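Local atomic coordinates of Cry23AA1 (Bacillus thuringiensis, PDB entry 4RHZ), a protein that is probably a pore-forming insecticidal toxin of the aerolysin type, binds zinc and forms a binary complex with Cry37Aa1. Residues A[134-139]-A[150-155]; A[165-170]-A[211-216]; A[224-229]-A[249-254]. All coordinates share one frame; numbering follows the deposited sequence. Where two conformers were deposited one is given.

From the N terminus, the first to close along the chain is contact 1: residues 134-139 and 150-155 face each other after ten intervening residues, most of them strand. Strand 146-179 then runs on to the far side of the chain's centre, where contact 2 closes a 40-residue excursion by pairing 165-170 with 211-216. Strand 211-235 travels back, and contact 3 closes a hairpin by pairing 224-229 with 249-254. The three follow in series, neither nesting nor crossing. Contacts 1 and 3 lie side by side, centres about 6 Å apart, joined by Asp-136 and Ser-227; contact 2 sits about 47 and 42 Å from their centres, linked to them through the two long strands.

Contact 1 (A[134-139]-A[150-155])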
ATOM      1  N   TRP A 134      -9.205 -10.904 -12.380  1.00 44.01           N
ATOM      2  CA  TRP A 134      -9.335  -9.738 -13.267  1.00 42.32           C
ATOM      3  C   TRP A 134      -9.558 -10.275 -14.702  1.00 40.51           C
ATOM      4  O   TRP A 134      -8.948 -11.235 -15.100  1.00 38.86           O
ATOM      5  CB  TRP A 134      -8.062  -8.867 -13.201  1.00 42.09           C
ATOM      6  CG  TRP A 134      -7.814  -8.293 -11.830  1.00 40.50           C
ATOM      7  CD1 TRP A 134      -7.316  -8.962 -10.757  1.00 40.16           C
ATOM      8  CD2 TRP A 134      -8.070  -6.948 -11.383  1.00 35.94           C
ATOM      9  NE1 TRP A 134      -7.262  -8.125  -9.659  1.00 39.00           N
ATOM     10  CE2 TRP A 134      -7.708  -6.884 -10.017  1.00 35.95           C
ATOM     11  CE3 TRP A 134      -8.591  -5.816 -11.991  1.00 35.61           C
ATOM     12  CZ2 TRP A 134      -7.861  -5.725  -9.238  1.00 27.77           C
ATOM     13  CZ3 TRP A 134      -8.732  -4.662 -11.243  1.00 33.22           C
ATOM     14  CH2 TRP A 134      -8.372  -4.632  -9.859  1.00 35.46           C
ATOM     15  N   SER A 135     -10.497  -9.699 -15.431  1.00 40.43           N
ATOM     16  CA  SER A 135     -10.660 -10.033 -16.843  0.50 40.66           C
ATOM     17  C   SER A 135     -10.999  -8.775 -17.644  1.00 40.59           C
ATOM     18  O   SER A 135     -11.867  -8.004 -17.276  1.00 39.22           O
ATOM     19  CB  SER A 135     -11.703 -11.155 -17.014  0.50 41.56           C
ATOM     20  OG  SER A 135     -11.228 -12.358 -16.404  0.50 41.04           O
ATOM     21  N   ASP A 136     -10.290  -8.536 -18.724  1.00 40.25           N
ATOM     22  CA  ASP A 136     -10.527  -7.299 -19.402  1.00 39.87           C
ATOM     23  C   ASP A 136     -10.352  -7.568 -20.898  1.00 40.48           C
ATOM     24  O   ASP A 136      -9.577  -8.469 -21.303  1.00 40.23           O
ATOM     25  CB  ASP A 136      -9.472  -6.266 -18.926  1.00 40.11           C
ATOM     26  CG  ASP A 136      -9.740  -5.707 -17.495  1.00 39.97           C
ATOM     27  OD1 ASP A 136      -8.950  -6.038 -16.552  1.00 35.90           O
ATOM     28  OD2 ASP A 136     -10.686  -4.901 -17.326  1.00 38.04           O
ATOM     29  N   SER A 137     -11.018  -6.775 -21.729  1.00 40.44           N
ATOM     30  CA  SER A 137     -10.758  -6.859 -23.160  1.00 42.50           C
ATOM     31  C   SER A 137     -11.150  -5.597 -23.835  1.00 43.78           C
ATOM     32  O   SER A 137     -11.887  -4.778 -23.282  1.00 43.99           O
ATOM     33  CB  SER A 137     -11.449  -8.038 -23.812  1.00 43.09           C
ATOM     34  OG  SER A 137     -12.796  -7.849 -23.665  1.00 45.04           O
ATOM     35  N   THR A 138     -10.563  -5.376 -25.005  1.00 43.97           N
ATOM     36  CA  THR A 138     -10.820  -4.129 -25.717  1.00 43.90           C
ATOM     37  C   THR A 138     -10.551  -4.459 -27.196  1.00 45.81           C
ATOM     38  O   THR A 138      -9.907  -5.489 -27.522  1.00 45.28           O
ATOM     39  CB  THR A 138      -9.962  -2.994 -25.195  1.00 43.72           C
ATOM     40  OG1 THR A 138     -10.445  -1.728 -25.663  1.00 42.13           O
ATOM     41  CG2 THR A 138      -8.477  -3.172 -25.563  1.00 43.20           C
ATOM     42  N   LYS A 139     -11.087  -3.609 -28.068  1.00 46.81           N
ATOM     43  CA  LYS A 139     -11.123  -3.878 -29.483  1.00 47.52           C
ATOM     44  C   LYS A 139     -10.257  -2.801 -30.075  1.00 46.80           C
ATOM     45  O   LYS A 139     -10.537  -1.613 -29.974  1.00 46.43           O
ATOM     46  CB  LYS A 139     -12.546  -3.755 -29.959  1.00 48.49           C
ATOM     47  CG  LYS A 139     -12.915  -4.616 -31.164  1.00 54.07           C
ATOM     48  CD  LYS A 139     -14.079  -3.915 -31.947  1.00 58.74           C
ATOM     49  CE  LYS A 139     -14.930  -4.895 -32.741  1.00 60.15           C
ATOM     50  NZ  LYS A 139     -16.351  -4.416 -32.910  1.00 58.57           N
ATOM     51  N   ALA A 150      -0.199  -4.981 -26.902  1.00 30.36           N
ATOM     52  CA  ALA A 150      -1.178  -4.623 -25.883  1.00 30.11           C
ATOM     53  C   ALA A 150      -0.655  -5.309 -24.607  1.00 30.59           C
ATOM     54  O   ALA A 150      -0.563  -6.570 -24.538  1.00 31.79           O
ATOM     55  CB  ALA A 150      -2.626  -5.088 -26.234  1.00 28.20           C
ATOM     56  N   ALA A 151      -0.214  -4.488 -23.664  1.00 29.31           N
ATOM     57  CA  ALA A 151       0.349  -5.026 -22.374  1.00 28.77           C
ATOM     58  C   ALA A 151      -0.727  -4.900 -21.275  1.00 28.18           C
ATOM     59  O   ALA A 151      -1.361  -3.873 -21.128  1.00 28.50           O
ATOM     60  CB  ALA A 151       1.645  -4.261 -21.991  1.00 26.42           C
ATOM     61  N   TYR A 152      -0.921  -5.952 -20.507  1.00 28.79           N
ATOM     62  CA  TYR A 152      -1.883  -5.922 -19.391  1.00 27.91           C
ATOM     63  C   TYR A 152      -1.155  -5.493 -18.116  1.00 28.55           C
ATOM     64  O   TYR A 152      -0.153  -6.110 -17.711  1.00 27.43           O
ATOM     65  CB  TYR A 152      -2.469  -7.349 -19.243  1.00 27.57           C
ATOM     66  CG  TYR A 152      -3.701  -7.450 -18.397  1.00 27.21           C
ATOM     67  CD1 TYR A 152      -4.708  -6.487 -18.490  1.00 26.19           C
ATOM     68  CD2 TYR A 152      -3.914  -8.564 -17.582  1.00 28.27           C
ATOM     69  CE1 TYR A 152      -5.866  -6.615 -17.760  1.00 31.17           C
ATOM     70  CE2 TYR A 152      -5.071  -8.673 -16.816  1.00 30.18           C
ATOM     71  CZ  TYR A 152      -6.013  -7.730 -16.920  1.00 31.21           C
ATOM     72  OH  TYR A 152      -7.165  -7.870 -16.235  1.00 37.06           O
ATOM     73  N   ILE A 153      -1.631  -4.402 -17.521  1.00 28.96           N
ATOM     74  CA  ILE A 153      -0.990  -3.768 -16.374  1.00 30.07           C
ATOM     75  C   ILE A 153      -1.927  -3.936 -15.157  1.00 30.97           C
ATOM     76  O   ILE A 153      -3.131  -3.608 -15.264  1.00 29.25           O
ATOM     77  CB  ILE A 153      -0.854  -2.207 -16.525  1.00 30.31           C
ATOM     78  CG1 ILE A 153       0.183  -1.706 -17.578  1.00 33.53           C
ATOM     79  CG2 ILE A 153      -0.406  -1.596 -15.240  1.00 31.09           C
ATOM     80  CD1 ILE A 153       1.055  -2.733 -18.144  1.00 40.74           C
ATOM     81  N   ILE A 154      -1.402  -4.427 -14.019  1.00 30.67           N
ATOM     82  CA  ILE A 154      -2.174  -4.439 -12.759  0.50 31.00           C
ATOM     83  C   ILE A 154      -1.545  -3.423 -11.782  1.00 31.34           C
ATOM     84  O   ILE A 154      -0.324  -3.449 -11.537  1.00 32.09           O
ATOM     85  CB  ILE A 154      -2.331  -5.880 -12.214  0.50 31.25           C
ATOM     86  CG1 ILE A 154      -3.547  -6.018 -11.277  0.50 32.52           C
ATOM     87  CG2 ILE A 154      -1.076  -6.368 -11.550  0.50 32.83           C
ATOM     88  CD1 ILE A 154      -3.540  -5.099 -10.128  0.50 28.69           C
ATOM     89  N   GLN A 155      -2.354  -2.501 -11.304  1.00 31.22           N
ATOM     90  CA  GLN A 155      -1.904  -1.495 -10.418  1.00 32.76           C
ATOM     91  C   GLN A 155      -2.138  -1.959  -8.944  1.00 35.09           C
ATOM     92  O   GLN A 155      -3.266  -2.029  -8.487  1.00 35.60           O
ATOM     93  CB  GLN A 155      -2.612  -0.181 -10.712  1.00 30.58           C
ATOM     94  CG  GLN A 155      -2.140   0.923  -9.888  1.00 28.56           C
ATOM     95  CD  GLN A 155      -2.680   2.239 -10.319  1.00 35.86           C
ATOM     96  OE1 GLN A 155      -3.493   2.856  -9.619  1.00 30.90           O
ATOM     97  NE2 GLN A 155      -2.241   2.700 -11.510  1.00 34.10           N
TER
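Strands 134-139 and 150-155 run roughly antiparallel, but their axes come no closer than 9.8 Å, so it is side chains that bridge the gap. The polar part is one bond. Tyr-152, with CG anti to its backbone N (chi1 -166°), reaches straight across, and its OH donates to Asp-136 OD1 at 2.6 Å. The acceptor uses its anti lone pair, the one turned away from OD2, and lies in the plane of the phenol ring. Carboxylate and ring planes are turned 61° apart, and the two side chains cross nearly at a right angle. This buried carboxylate has further partners: Ser-227 OG also bonds OD1, and Ser-253 OG bonds OD2, so both oxygens are gripped and the group's rotation is fixed.

Beside that bond, Trp-134 CB closes on the tyrosine tip, 3.3 Å from Tyr-152 OH and near the plane of the ring; the apolar contact proper is Trp-134 CB to Tyr-152 CZ at 4.4 Å. Farther along, Ile-154 CG1 sits over one face of the indole, 4.4 Å from Trp-134 CE2, an equally loose touch. Phe-73 stacks on the ring of Tyr-152, while the Trp-134 side chain is also about 4 Å from that of zinc ligand His-132. Two strands joined by facing side chains rather than backbone hydrogen bonds are consistent with the two layers of a beta-sandwich, here in the elongated aerolysin-type fold.

Contact 2 (A[165-170]-A[211-216])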
ATOM      1  N   VAL A 165      -7.490   2.682  19.207  1.00 37.55           N
ATOM      2  CA  VAL A 165      -8.583   1.835  19.713  1.00 35.94           C
ATOM      3  C   VAL A 165      -9.005   2.415  21.105  1.00 36.56           C
ATOM      4  O   VAL A 165      -8.300   2.259  22.093  1.00 37.41           O
ATOM      5  CB  VAL A 165      -8.080   0.369  19.843  1.00 35.56           C
ATOM      6  CG1 VAL A 165      -9.144  -0.547  20.404  1.00 33.31           C
ATOM      7  CG2 VAL A 165      -7.565  -0.175  18.492  1.00 34.61           C
ATOM      8  N   GLU A 166     -10.125   3.110  21.149  1.00 36.11           N
ATOM      9  CA  GLU A 166     -10.471   4.002  22.223  1.00 37.42           C
ATOM     10  C   GLU A 166     -11.878   3.790  22.697  1.00 37.70           C
ATOM     11  O   GLU A 166     -12.768   3.441  21.898  1.00 38.11           O
ATOM     12  CB  GLU A 166     -10.353   5.453  21.767  1.00 36.50           C
ATOM     13  CG  GLU A 166      -8.908   5.863  21.633  1.00 41.27           C
ATOM     14  CD  GLU A 166      -8.798   7.327  21.269  1.00 47.93           C
ATOM     15  OE1 GLU A 166      -8.453   8.124  22.144  1.00 52.74           O
ATOM     16  OE2 GLU A 166      -9.124   7.708  20.132  1.00 52.73           O
ATOM     17  N   CYS A 167     -12.084   4.017  23.994  1.00 37.33           N
ATOM     18  CA  CYS A 167     -13.467   4.170  24.544  1.00 37.80           C
ATOM     19  C   CYS A 167     -13.465   4.910  25.895  1.00 37.78           C
ATOM     20  O   CYS A 167     -12.407   5.153  26.474  1.00 38.61           O
ATOM     21  CB  CYS A 167     -14.193   2.845  24.687  1.00 36.06           C
ATOM     22  SG  CYS A 167     -13.294   1.734  25.774  1.00 38.38           S
ATOM     23  N   ASP A 168     -14.662   5.267  26.355  1.00 38.58           N
ATOM     24  CA  ASP A 168     -14.903   5.845  27.693  1.00 37.84           C
ATOM     25  C   ASP A 168     -15.589   4.829  28.575  1.00 37.12           C
ATOM     26  O   ASP A 168     -16.304   3.946  28.115  1.00 35.76           O
ATOM     27  CB  ASP A 168     -15.833   7.058  27.601  1.00 37.74           C
ATOM     28  CG  ASP A 168     -15.169   8.263  26.929  1.00 37.45           C
ATOM     29  OD1 ASP A 168     -13.924   8.390  27.035  1.00 40.81           O
ATOM     30  OD2 ASP A 168     -15.908   9.090  26.341  1.00 36.73           O
ATOM     31  N   MET A 169     -15.402   5.004  29.867  1.00 37.73           N
ATOM     32  CA  MET A 169     -15.966   4.100  30.848  1.00 37.80           C
ATOM     33  C   MET A 169     -16.382   4.969  32.031  1.00 37.70           C
ATOM     34  O   MET A 169     -15.668   5.916  32.411  1.00 37.87           O
ATOM     35  CB  MET A 169     -14.906   3.102  31.267  1.00 36.67           C
ATOM     36  CG  MET A 169     -14.757   1.971  30.313  1.00 39.44           C
ATOM     37  SD  MET A 169     -13.521   0.755  30.853  1.00 42.67           S
ATOM     38  CE  MET A 169     -13.010   0.062  29.266  1.00 44.68           C
ATOM     39  N   SER A 170     -17.551   4.674  32.584  1.00 37.87           N
ATOM     40  CA  SER A 170     -17.999   5.311  33.819  1.00 37.62           C
ATOM     41  C   SER A 170     -18.633   4.222  34.669  1.00 36.67           C
ATOM     42  O   SER A 170     -19.028   3.148  34.141  1.00 34.65           O
ATOM     43  CB  SER A 170     -19.032   6.394  33.549  1.00 37.36           C
ATOM     44  OG  SER A 170     -20.140   5.758  32.962  1.00 39.84           O
ATOM     45  N   ALA A 211     -13.592   7.584  32.753  1.00 41.89           N
ATOM     46  CA  ALA A 211     -12.230   7.214  32.336  1.00 42.07           C
ATOM     47  C   ALA A 211     -12.217   6.969  30.842  1.00 42.04           C
ATOM     48  O   ALA A 211     -13.163   6.366  30.271  1.00 42.00           O
ATOM     49  CB  ALA A 211     -11.668   5.984  33.120  1.00 41.73           C
ATOM     50  N   HIS A 212     -11.141   7.424  30.208  1.00 41.99           N
ATOM     51  CA  HIS A 212     -10.977   7.259  28.777  1.00 41.47           C
ATOM     52  C   HIS A 212      -9.947   6.186  28.549  1.00 41.25           C
ATOM     53  O   HIS A 212      -8.833   6.256  29.130  1.00 41.15           O
ATOM     54  CB  HIS A 212     -10.520   8.554  28.112  1.00 41.69           C
ATOM     55  CG  HIS A 212     -10.345   8.441  26.621  1.00 43.67           C
ATOM     56  ND1 HIS A 212     -11.411   8.419  25.742  1.00 42.03           N
ATOM     57  CD2 HIS A 212      -9.225   8.385  25.854  1.00 43.93           C
ATOM     58  CE1 HIS A 212     -10.957   8.333  24.501  1.00 44.43           C
ATOM     59  NE2 HIS A 212      -9.632   8.320  24.541  1.00 43.27           N
ATOM     60  N   PHE A 213     -10.286   5.202  27.698  1.00 39.91           N
ATOM     61  CA  PHE A 213      -9.255   4.202  27.298  1.00 38.98           C
ATOM     62  C   PHE A 213      -8.684   4.513  25.911  1.00 38.97           C
ATOM     63  O   PHE A 213      -9.437   4.625  24.952  1.00 40.15           O
ATOM     64  CB  PHE A 213      -9.768   2.758  27.343  1.00 36.39           C
ATOM     65  CG  PHE A 213      -8.784   1.784  26.817  1.00 33.93           C
ATOM     66  CD1 PHE A 213      -7.725   1.393  27.601  1.00 29.81           C
ATOM     67  CD2 PHE A 213      -8.873   1.297  25.481  1.00 30.89           C
ATOM     68  CE1 PHE A 213      -6.768   0.528  27.127  1.00 31.81           C
ATOM     69  CE2 PHE A 213      -7.930   0.411  24.980  1.00 26.69           C
ATOM     70  CZ  PHE A 213      -6.876   0.016  25.775  1.00 34.04           C
ATOM     71  N   LYS A 214      -7.364   4.601  25.827  1.00 40.61           N
ATOM     72  CA  LYS A 214      -6.646   4.892  24.592  1.00 41.70           C
ATOM     73  C   LYS A 214      -5.686   3.785  24.300  1.00 40.95           C
ATOM     74  O   LYS A 214      -4.572   3.751  24.844  1.00 41.12           O
ATOM     75  CB  LYS A 214      -5.858   6.186  24.711  1.00 43.19           C
ATOM     76  CG  LYS A 214      -5.038   6.483  23.404  1.00 46.97           C
ATOM     77  CD  LYS A 214      -4.999   7.945  23.054  1.00 51.79           C
ATOM     78  CE  LYS A 214      -4.239   8.159  21.707  1.00 57.38           C
ATOM     79  NZ  LYS A 214      -4.586   9.495  21.072  1.00 58.78           N
ATOM     80  N   GLY A 215      -6.128   2.824  23.493  1.00 41.00           N
ATOM     81  CA  GLY A 215      -5.235   1.737  23.104  1.00 41.07           C
ATOM     82  C   GLY A 215      -4.890   1.785  21.616  1.00 42.26           C
ATOM     83  O   GLY A 215      -5.026   2.826  20.956  1.00 42.36           O
ATOM     84  N   SER A 216      -4.487   0.655  21.057  1.00 41.80           N
ATOM     85  CA  SER A 216      -4.091   0.704  19.670  1.00 41.89           C
ATOM     86  C   SER A 216      -4.198  -0.618  18.904  1.00 41.13           C
ATOM     87  O   SER A 216      -4.387  -1.727  19.484  1.00 41.12           O
ATOM     88  CB  SER A 216      -2.672   1.285  19.592  1.00 42.10           C
ATOM     89  OG  SER A 216      -1.799   0.281  20.025  1.00 43.32           O
TER
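Backbone pairing is tightest in the middle of this antiparallel ladder. Phe-213 N donates to Cys-167 O at only 2.4 Å, nearly along the C=O axis, a very short bond as modelled, consistent with tight packing here. The return bond, from Cys-167 N to Phe-213 O, is an ordinary 2.9 Å and falls on a carbonyl lone pair. Val-165 with Gly-215 and Met-169 with Ala-211 complete the hydrogen-bonded pairs.

On the buried face lie Val-165, Cys-167, Met-169, Ala-211 and Phe-213. Cys-167 SG packs 4.0 Å from Phe-213 CB, and Phe-213 CE2 comes within 3.4 Å of Val-165 O. The phenyl ring extends past Gly-215, whose lack of a side chain leaves the place that Phe-213 CZ takes. Val-89 of strand 67-90 and Val-191 of helix 191-197 pack against this face.

The other face, with Glu-166, Asp-168, His-212 and Lys-214, is more open and polar. His-212, CG anti to its backbone N (chi1 -179°), lays its ring between two acids. NE2 donates to Glu-166 OE1 at 2.7 Å and ND1 donates to Asp-168 OD1 at 2.8 Å, both acceptors lying close to the imidazole plane. Each carboxylate is met from above its own plane, and that of Glu-166 stands 85° to the ring. Asp-168 OD2 is held in turn by Asn-35 ND2. Lys-214 is looser: its CD lies alongside Glu-166 OE1, but NZ stays 4.2 Å from that oxygen, too far for a salt bridge, though the opposite charges may still attract.

With both ring nitrogens donating to carboxylates, His-212 is probably a protonated imidazolium, its ionisation favoured by the two flanking acids of the neighbouring strand that it bridges, away from the zinc site.

Contact 3 (A[224-229]-A[249-254]); sequences GLRSII and LINGSL
Ser-227 is the polar pivot of this antiparallel pair. Its N donates to Ser-253 O at 2.9 Å, its O accepts from Gly-252 N at 3.1 Å, and its OG accepts from Ser-253 N at 2.7 Å. A side-chain oxygen thus stands in for a carbonyl where the register slips by one, a beta bulge in which Gly-252 and Ser-253 share Ser-227 as their partner. The hydroxyl reaches that NH because OG sits in the crowded position between the backbone N and the carbonyl carbon (chi1 64°). It is bonded as well to Asp-136 OD1, and Ser-253 OG to Asp-136 OD2, so one carboxylate serves both serines. Gly-252, with no side chain, leaves room for Ser-227 OG.

Past the bulge the ladder is regular: Ile-229 N donates to Ile-250 O at 2.9 Å, and Ile-250 N returns the bond to Ile-229 O at 2.8 Å, almost perfectly straight at 179°.

On the face of Arg-226, Ile-228, Asn-251 and Leu-254, a water donates a hydrogen bond to Ser-227 O at 2.7 Å and accepts one from Arg-226 NH1 at 2.8 Å; its third bond, donated to Asn-251 OD1, is weak. Ser-227 O therefore has two donors. The bent arginine chain brings one guanidinium face over Leu-254 CD2, while Ile-228 CG2 meets Leu-249 CB at 4.1 Å.

On its other edge, strand 224-229 pairs with strand 146-179, where Leu-225 and Arg-226 both face Gln-155 in a classic bulge. Strand 126-142 covers the side of Ser-227, Ile-229 and Ile-250, and Leu-249 packs on Gln-72 of the Cry37Aa1 chain.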
ATOM      1  N   GLY A 224      -4.716  -5.637  -5.713  1.00 32.36           N
ATOM      2  CA  GLY A 224      -4.836  -4.978  -7.004  1.00 31.31           C
ATOM      3  C   GLY A 224      -5.825  -3.866  -6.840  1.00 32.30           C
ATOM      4  O   GLY A 224      -6.919  -4.067  -6.257  1.00 32.40           O
ATOM      5  N   LEU A 225      -5.485  -2.703  -7.354  1.00 31.81           N
ATOM      6  CA  LEU A 225      -6.446  -1.641  -7.314  1.00 33.94           C
ATOM      7  C   LEU A 225      -7.203  -1.437  -8.604  1.00 35.23           C
ATOM      8  O   LEU A 225      -8.360  -1.018  -8.563  1.00 35.51           O
ATOM      9  CB  LEU A 225      -5.783  -0.334  -6.980  1.00 33.41           C
ATOM     10  CG  LEU A 225      -4.916  -0.269  -5.733  1.00 33.56           C
ATOM     11  CD1 LEU A 225      -4.118   1.037  -5.850  1.00 31.56           C
ATOM     12  CD2 LEU A 225      -5.829  -0.262  -4.439  1.00 28.85           C
ATOM     13  N   ARG A 226      -6.523  -1.660  -9.739  1.00 35.49           N
ATOM     14  CA  ARG A 226      -7.098  -1.494 -11.074  1.00 35.70           C
ATOM     15  C   ARG A 226      -6.207  -2.099 -12.129  1.00 35.90           C
ATOM     16  O   ARG A 226      -4.986  -2.320 -11.881  1.00 36.35           O
ATOM     17  CB  ARG A 226      -7.404  -0.069 -11.415  1.00 34.71           C
ATOM     18  CG  ARG A 226      -6.351   0.866 -11.003  1.00 39.37           C
ATOM     19  CD  ARG A 226      -6.218   1.852 -12.032  1.00 45.42           C
ATOM     20  NE  ARG A 226      -6.608   3.159 -11.618  1.00 50.71           N
ATOM     21  CZ  ARG A 226      -7.265   4.032 -12.399  1.00 56.37           C
ATOM     22  NH1 ARG A 226      -7.649   3.710 -13.648  1.00 55.58           N
ATOM     23  NH2 ARG A 226      -7.553   5.238 -11.913  1.00 54.21           N
ATOM     24  N   SER A 227      -6.846  -2.453 -13.253  1.00 33.76           N
ATOM     25  CA  SER A 227      -6.200  -3.048 -14.414  1.00 32.48           C
ATOM     26  C   SER A 227      -6.210  -1.962 -15.507  1.00 32.43           C
ATOM     27  O   SER A 227      -7.093  -1.081 -15.543  1.00 31.49           O
ATOM     28  CB  SER A 227      -6.918  -4.331 -14.860  1.00 31.76           C
ATOM     29  OG  SER A 227      -8.260  -4.008 -15.300  1.00 33.48           O
ATOM     30  N   ILE A 228      -5.168  -1.968 -16.325  1.00 32.33           N
ATOM     31  CA  ILE A 228      -5.037  -1.056 -17.432  1.00 33.38           C
ATOM     32  C   ILE A 228      -4.545  -1.911 -18.650  1.00 33.44           C
ATOM     33  O   ILE A 228      -3.768  -2.891 -18.480  1.00 32.80           O
ATOM     34  CB  ILE A 228      -4.007   0.016 -17.088  1.00 34.58           C
ATOM     35  CG1 ILE A 228      -4.560   0.969 -16.049  1.00 36.01           C
ATOM     36  CG2 ILE A 228      -3.634   0.864 -18.330  1.00 35.89           C
ATOM     37  CD1 ILE A 228      -3.485   1.863 -15.417  1.00 39.92           C
ATOM     38  N   ILE A 229      -5.029  -1.585 -19.856  1.00 32.18           N
ATOM     39  CA  ILE A 229      -4.501  -2.192 -21.099  1.00 30.60           C
ATOM     40  C   ILE A 229      -3.684  -1.137 -21.778  1.00 30.73           C
ATOM     41  O   ILE A 229      -4.190  -0.062 -22.115  1.00 31.87           O
ATOM     42  CB  ILE A 229      -5.609  -2.679 -21.995  1.00 31.62           C
ATOM     43  CG1 ILE A 229      -6.274  -3.898 -21.313  1.00 31.67           C
ATOM     44  CG2 ILE A 229      -5.030  -3.083 -23.350  1.00 29.23           C
ATOM     45  CD1 ILE A 229      -7.573  -4.305 -21.912  1.00 35.99           C
ATOM     46  N   LEU A 249      -3.471   4.380 -23.358  1.00 40.02           N
ATOM     47  CA  LEU A 249      -3.887   3.464 -22.273  1.00 40.55           C
ATOM     48  C   LEU A 249      -5.368   3.400 -22.183  1.00 41.13           C
ATOM     49  O   LEU A 249      -6.033   4.424 -22.218  1.00 41.95           O
ATOM     50  CB  LEU A 249      -3.358   3.957 -20.950  1.00 41.42           C
ATOM     51  CG  LEU A 249      -1.843   4.173 -20.854  1.00 44.19           C
ATOM     52  CD1 LEU A 249      -1.541   4.987 -19.601  1.00 48.67           C
ATOM     53  CD2 LEU A 249      -1.100   2.927 -20.875  1.00 38.15           C
ATOM     54  N   ILE A 250      -5.890   2.190 -22.094  1.00 40.85           N
ATOM     55  CA  ILE A 250      -7.314   1.983 -21.997  1.00 40.93           C
ATOM     56  C   ILE A 250      -7.621   1.420 -20.561  1.00 41.65           C
ATOM     57  O   ILE A 250      -7.061   0.394 -20.156  1.00 40.14           O
ATOM     58  CB  ILE A 250      -7.734   0.922 -23.039  1.00 41.78           C
ATOM     59  CG1 ILE A 250      -7.479   1.411 -24.470  1.00 41.89           C
ATOM     60  CG2 ILE A 250      -9.237   0.492 -22.841  1.00 38.43           C
ATOM     61  CD1 ILE A 250      -7.416   0.231 -25.425  1.00 44.35           C
ATOM     62  N   ASN A 251      -8.452   2.112 -19.785  1.00 41.92           N
ATOM     63  CA  ASN A 251      -8.923   1.557 -18.509  1.00 43.01           C
ATOM     64  C   ASN A 251      -9.582   0.220 -18.658  1.00 42.73           C
ATOM     65  O   ASN A 251     -10.458   0.059 -19.529  1.00 41.94           O
ATOM     66  CB  ASN A 251      -9.856   2.512 -17.858  1.00 43.08           C
ATOM     67  CG  ASN A 251      -9.147   3.723 -17.467  1.00 47.73           C
ATOM     68  OD1 ASN A 251      -7.969   3.660 -17.022  1.00 50.50           O
ATOM     69  ND2 ASN A 251      -9.800   4.846 -17.629  1.00 49.17           N
ATOM     70  N   GLY A 252      -9.102  -0.731 -17.856  1.00 41.20           N
ATOM     71  CA  GLY A 252      -9.677  -2.064 -17.789  1.00 42.00           C
ATOM     72  C   GLY A 252     -10.746  -2.039 -16.712  1.00 42.53           C
ATOM     73  O   GLY A 252     -11.819  -1.543 -16.975  1.00 43.87           O
ATOM     74  N   SER A 253     -10.420  -2.476 -15.488  1.00 42.06           N
ATOM     75  CA  SER A 253     -11.383  -2.589 -14.379  1.00 42.79           C
ATOM     76  C   SER A 253     -10.883  -1.922 -13.085  1.00 43.31           C
ATOM     77  O   SER A 253      -9.679  -1.805 -12.868  1.00 43.98           O
ATOM     78  CB  SER A 253     -11.634  -4.057 -14.025  1.00 42.58           C
ATOM     79  OG  SER A 253     -12.051  -4.847 -15.101  1.00 41.60           O
ATOM     80  N   LEU A 254     -11.805  -1.507 -12.223  1.00 43.92           N
ATOM     81  CA  LEU A 254     -11.457  -1.060 -10.837  1.00 44.21           C
ATOM     82  C   LEU A 254     -11.740  -2.218  -9.930  1.00 44.32           C
ATOM     83  O   LEU A 254     -12.674  -2.957 -10.187  1.00 45.14           O
ATOM     84  CB  LEU A 254     -12.381   0.045 -10.378  1.00 44.21           C
ATOM     85  CG  LEU A 254     -12.389   1.365 -11.108  1.00 43.48           C
ATOM     86  CD1 LEU A 254     -13.373   2.302 -10.408  1.00 40.98           C
ATOM     87  CD2 LEU A 254     -10.959   1.960 -11.171  1.00 41.88           C
TER
HETATM   88  O   HOH W   1      -8.208   1.202 -14.654  1.00 44.27           O